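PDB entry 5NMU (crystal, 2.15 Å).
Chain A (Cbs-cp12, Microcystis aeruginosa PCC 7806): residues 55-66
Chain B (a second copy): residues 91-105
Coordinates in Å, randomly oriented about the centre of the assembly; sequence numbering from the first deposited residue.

Chain A (55-66) ETDIVYKVAAFG
Chain B, residues 91-105: VEYVARLFAQTRIRR

Two helices from two copies of Cbs-cp12, the one that begins the chain A stretch and chain B 91-101, pack with axes 8.6 Å apart at closest approach and a signed crossing angle of -109°; the two stretches bury 601 Å², both sides summed. Small alanine methyls fill much of the centre, where the backbones run close: CA atoms pair Ala A64 with Arg B96 at 4.3 Å and Tyr A60 with Ala B99 at 4.9 Å. Ala B95 points toward chain A, and its CB meets Val A59 CG1 (chi1 t) at 3.9 Å, Ala A63 CB at 4.0 Å and Ala A64 CB at 4.1 Å; Ala A64 CB also lies 4.1 Å from Ala B99 CB. A wider pi-type turn spans 59-63, and a type I turn, Ala A63 to Gly A66, follows, with Gly A66 at positive phi (49/27).

Tyr A60 (chi1 -72°, chi2 13°) leaves its backbone sideways and lays its ring over chain B. Ala B99 CA sits 3.5 Å from the Tyr A60 ring centroid, 8° off the normal, a CH-pi contact over the ring face, and Ala B99 CB lies 3.7 Å from Tyr A60 CG; Phe B98 CB packs 4.0 Å from Tyr A60 CE1. At the ring edge, Tyr A60 OH donates to Ile B103 O at 2.6 Å. That carbonyl follows Arg B102, which breaks the helix at phi/psi 59/49. The guanidinium of Arg B102 turns a face to the Tyr A60 ring, with NH2 3.4 Å from Tyr A60 CD2.

Outward, one water donates to Tyr A60 OH and accepts from Arg B104 NH1, both 2.8 Å; another donates to Glu A55 OE2 (2.7 Å) and accepts from Arg B105 NH2 (2.6 Å). At the other end, extended Arg B96 (chi1-chi3 t) gives a weak NH1 hydrogen bond to Ala A64 O, 3.4 Å, beside Phe A65 (chi1 m).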

# COMPACT_ATOMS: atom_id res chain seq x y z
N GLU A 55 8.59 -1.61 18.30
CA GLU A 55 8.80 -0.15 18.40
C GLU A 55 7.91 0.69 17.48
O GLU A 55 7.46 1.78 17.87
CB GLU A 55 10.26 0.22 18.20
CG GLU A 55 10.82 -0.14 16.82
CD GLU A 55 12.26 0.27 16.65
OE1 GLU A 55 12.80 0.78 17.62
OE2 GLU A 55 12.86 0.07 15.56
N THR A 56 7.71 0.20 16.26
CA THR A 56 6.96 0.87 15.22
C THR A 56 5.48 0.81 15.59
O THR A 56 4.79 1.81 15.39
CB THR A 56 7.29 0.25 13.80
OG1 THR A 56 8.71 0.39 13.52
CG2 THR A 56 6.63 0.95 12.75
N ASP A 57 4.99 -0.29 16.18
CA ASP A 57 3.60 -0.31 16.64
C ASP A 57 3.38 0.81 17.69
O ASP A 57 2.34 1.50 17.68
CB ASP A 57 3.19 -1.64 17.32
CG ASP A 57 3.25 -2.86 16.37
OD1 ASP A 57 2.75 -2.71 15.23
OD2 ASP A 57 3.77 -3.93 16.76
N ILE A 58 4.32 0.87 18.64
CA ILE A 58 4.22 1.77 19.73
C ILE A 58 4.27 3.25 19.26
O ILE A 58 3.41 4.02 19.60
CB ILE A 58 5.23 1.47 20.83
CG1 ILE A 58 4.86 0.13 21.49
CG2 ILE A 58 5.21 2.55 21.90
CD1 ILE A 58 5.97 -0.50 22.29
N VAL A 59 5.25 3.58 18.45
CA VAL A 59 5.39 4.93 17.92
C VAL A 59 4.24 5.33 16.98
O VAL A 59 3.69 6.47 17.10
CB VAL A 59 6.77 5.06 17.22
CG1 VAL A 59 6.88 6.39 16.50
CG2 VAL A 59 7.87 4.88 18.25
N TYR A 60 3.87 4.43 16.03
CA TYR A 60 2.80 4.76 15.08
C TYR A 60 1.42 4.78 15.71
O TYR A 60 0.63 5.62 15.36
CB TYR A 60 2.73 3.79 13.91
CG TYR A 60 3.84 3.92 12.89
CD1 TYR A 60 5.02 4.67 13.11
CD2 TYR A 60 3.73 3.24 11.71
CE1 TYR A 60 6.05 4.73 12.16
CE2 TYR A 60 4.71 3.33 10.73
CZ TYR A 60 5.88 4.05 10.97
OH TYR A 60 6.80 4.02 9.95
N LYS A 61 1.12 3.85 16.60
CA LYS A 61 -0.27 3.67 17.07
C LYS A 61 -0.57 4.35 18.39
O LYS A 61 -1.74 4.57 18.69
CB LYS A 61 -0.58 2.19 17.18
CG LYS A 61 -0.36 1.48 15.84
CD LYS A 61 -0.64 -0.02 15.94
CE LYS A 61 -0.48 -0.67 14.60
NZ LYS A 61 -0.31 -2.09 14.89
N VAL A 62 0.47 4.66 19.17
CA VAL A 62 0.30 5.19 20.49
C VAL A 62 0.83 6.62 20.44
O VAL A 62 0.01 7.57 20.45
CB VAL A 62 0.96 4.31 21.58
CG1 VAL A 62 0.59 4.84 22.96
CG2 VAL A 62 0.53 2.85 21.44
N ALA A 63 2.17 6.78 20.31
CA ALA A 63 2.77 8.14 20.36
C ALA A 63 2.23 9.10 19.30
O ALA A 63 1.92 10.25 19.60
CB ALA A 63 4.29 8.07 20.28
N ALA A 64 2.14 8.63 18.06
CA ALA A 64 1.68 9.47 16.95
C ALA A 64 0.28 10.02 17.09
O ALA A 64 -0.02 11.00 16.46
CB ALA A 64 1.80 8.75 15.63
N PHE A 65 -0.57 9.38 17.90
CA PHE A 65 -1.96 9.87 18.14
C PHE A 65 -2.16 10.40 19.53
O PHE A 65 -3.27 10.56 19.97
CB PHE A 65 -2.98 8.75 17.82
CG PHE A 65 -3.03 8.46 16.40
CD1 PHE A 65 -3.86 9.18 15.58
CD2 PHE A 65 -2.10 7.58 15.84
CE1 PHE A 65 -3.83 8.99 14.20
CE2 PHE A 65 -2.05 7.38 14.47
CZ PHE A 65 -2.92 8.09 13.64
N GLY A 66 -1.06 10.66 20.22
CA GLY A 66 -1.11 11.05 21.60
C GLY A 66 -1.93 10.23 22.55
O GLY A 66 -2.37 10.76 23.56
N VAL B 91 8.46 15.95 19.72
CA VAL B 91 8.54 14.51 19.57
C VAL B 91 7.20 13.82 19.20
O VAL B 91 7.21 12.77 18.61
CB VAL B 91 9.16 13.87 20.82
CG1 VAL B 91 10.61 14.34 21.03
CG2 VAL B 91 8.32 14.14 22.06
N GLU B 92 6.05 14.36 19.62
CA GLU B 92 4.76 13.79 19.17
C GLU B 92 4.62 13.98 17.63
O GLU B 92 4.06 13.13 16.89
CB GLU B 92 3.58 14.42 19.95
CG GLU B 92 3.22 15.88 19.59
CD GLU B 92 4.00 16.94 20.36
OE1 GLU B 92 5.21 16.72 20.65
OE2 GLU B 92 3.40 18.00 20.68
N TYR B 93 5.15 15.10 17.13
CA TYR B 93 5.08 15.33 15.68
C TYR B 93 6.05 14.48 14.90
O TYR B 93 5.76 14.13 13.79
CB TYR B 93 5.22 16.78 15.30
CG TYR B 93 4.02 17.62 15.72
CD1 TYR B 93 2.78 17.32 15.24
CD2 TYR B 93 4.14 18.71 16.56
CE1 TYR B 93 1.65 18.05 15.59
CE2 TYR B 93 3.00 19.47 16.91
CZ TYR B 93 1.76 19.11 16.40
OH TYR B 93 0.58 19.73 16.68
N VAL B 94 7.23 14.19 15.44
CA VAL B 94 8.17 13.36 14.72
C VAL B 94 7.52 11.95 14.57
O VAL B 94 7.68 11.30 13.52
CB VAL B 94 9.51 13.17 15.47
CG1 VAL B 94 10.42 12.18 14.72
CG2 VAL B 94 10.23 14.49 15.67
N ALA B 95 6.83 11.51 15.63
CA ALA B 95 6.13 10.20 15.64
C ALA B 95 5.10 10.19 14.54
O ALA B 95 5.01 9.26 13.77
CB ALA B 95 5.45 9.95 16.98
N ARG B 96 4.35 11.28 14.44
CA ARG B 96 3.27 11.37 13.46
C ARG B 96 3.79 11.44 12.04
O ARG B 96 3.21 10.77 11.18
CB ARG B 96 2.38 12.56 13.75
CG ARG B 96 1.19 12.64 12.82
CD ARG B 96 0.28 13.69 13.32
NE ARG B 96 -0.97 13.64 12.55
CZ ARG B 96 -2.03 12.88 12.83
NH1 ARG B 96 -2.05 12.04 13.88
NH2 ARG B 96 -3.10 12.99 12.03
N LEU B 97 4.84 12.26 11.81
CA LEU B 97 5.50 12.27 10.50
C LEU B 97 5.89 10.85 10.04
O LEU B 97 5.70 10.47 8.86
CB LEU B 97 6.79 13.13 10.57
CG LEU B 97 7.61 13.34 9.29
CD1 LEU B 97 6.81 13.98 8.19
CD2 LEU B 97 8.88 14.13 9.52
N PHE B 98 6.55 10.13 10.95
CA PHE B 98 7.08 8.80 10.64
C PHE B 98 5.92 7.86 10.31
O PHE B 98 6.00 7.14 9.32
CB PHE B 98 7.93 8.25 11.78
CG PHE B 98 9.31 8.85 11.89
CD1 PHE B 98 9.77 9.87 11.06
CD2 PHE B 98 10.14 8.39 12.89
CE1 PHE B 98 11.06 10.39 11.21
CE2 PHE B 98 11.42 8.88 13.05
CZ PHE B 98 11.88 9.90 12.22
N ALA B 99 4.84 7.93 11.08
CA ALA B 99 3.63 7.11 10.83
C ALA B 99 3.01 7.42 9.47
O ALA B 99 2.70 6.51 8.73
CB ALA B 99 2.61 7.28 11.94
N GLN B 100 2.93 8.71 9.13
CA GLN B 100 2.27 9.14 7.91
C GLN B 100 3.08 8.89 6.66
O GLN B 100 2.47 8.71 5.60
CB GLN B 100 1.99 10.65 7.90
CG GLN B 100 0.90 11.10 8.85
CD GLN B 100 0.78 12.62 8.93
OE1 GLN B 100 -0.22 13.12 9.39
NE2 GLN B 100 1.82 13.35 8.50
N THR B 101 4.39 9.03 6.74
CA THR B 101 5.26 8.74 5.62
C THR B 101 5.75 7.27 5.62
O THR B 101 6.40 6.89 4.69
CB THR B 101 6.45 9.75 5.52
OG1 THR B 101 7.34 9.60 6.64
CG2 THR B 101 5.90 11.22 5.52
N ARG B 102 5.47 6.50 6.67
CA ARG B 102 5.88 5.10 6.81
C ARG B 102 7.38 4.98 6.74
O ARG B 102 7.85 4.18 5.96
CB ARG B 102 5.28 4.20 5.71
CG ARG B 102 3.76 4.30 5.49
CD ARG B 102 2.96 3.25 6.28
NE ARG B 102 2.25 3.80 7.45
CZ ARG B 102 1.88 3.10 8.55
NH1 ARG B 102 2.19 1.78 8.72
NH2 ARG B 102 1.22 3.76 9.52
N ILE B 103 8.12 5.79 7.50
CA ILE B 103 9.55 5.61 7.67
C ILE B 103 9.82 5.38 9.12
O ILE B 103 8.94 5.58 9.95
CB ILE B 103 10.38 6.82 7.21
CG1 ILE B 103 9.95 8.08 7.97
CG2 ILE B 103 10.26 6.96 5.67
CD1 ILE B 103 10.76 9.30 7.58
N ARG B 104 11.03 4.95 9.43
CA ARG B 104 11.42 4.65 10.81
C ARG B 104 12.58 5.52 11.26
O ARG B 104 12.98 5.44 12.44
CB ARG B 104 11.75 3.17 10.95
CG ARG B 104 10.47 2.33 10.79
CD ARG B 104 10.71 0.97 10.27
NE ARG B 104 11.44 0.95 8.98
CZ ARG B 104 10.91 0.96 7.77
NH1 ARG B 104 9.61 0.99 7.60
NH2 ARG B 104 11.73 0.93 6.73
N ARG B 105 13.05 6.42 10.41
CA ARG B 105 14.38 7.01 10.56
C ARG B 105 14.55 8.24 9.64
O ARG B 105 14.14 8.18 8.49
CB ARG B 105 15.30 5.87 10.02
CG ARG B 105 16.56 5.71 10.64
CD ARG B 105 17.14 4.37 10.17
NE ARG B 105 16.37 3.27 10.69
CZ ARG B 105 16.35 2.85 11.94
NH1 ARG B 105 17.05 3.43 12.85
NH2 ARG B 105 15.57 1.83 12.28
O HOH W 1 15.27 0.57 14.57
O HOH W 2 7.22 1.38 9.09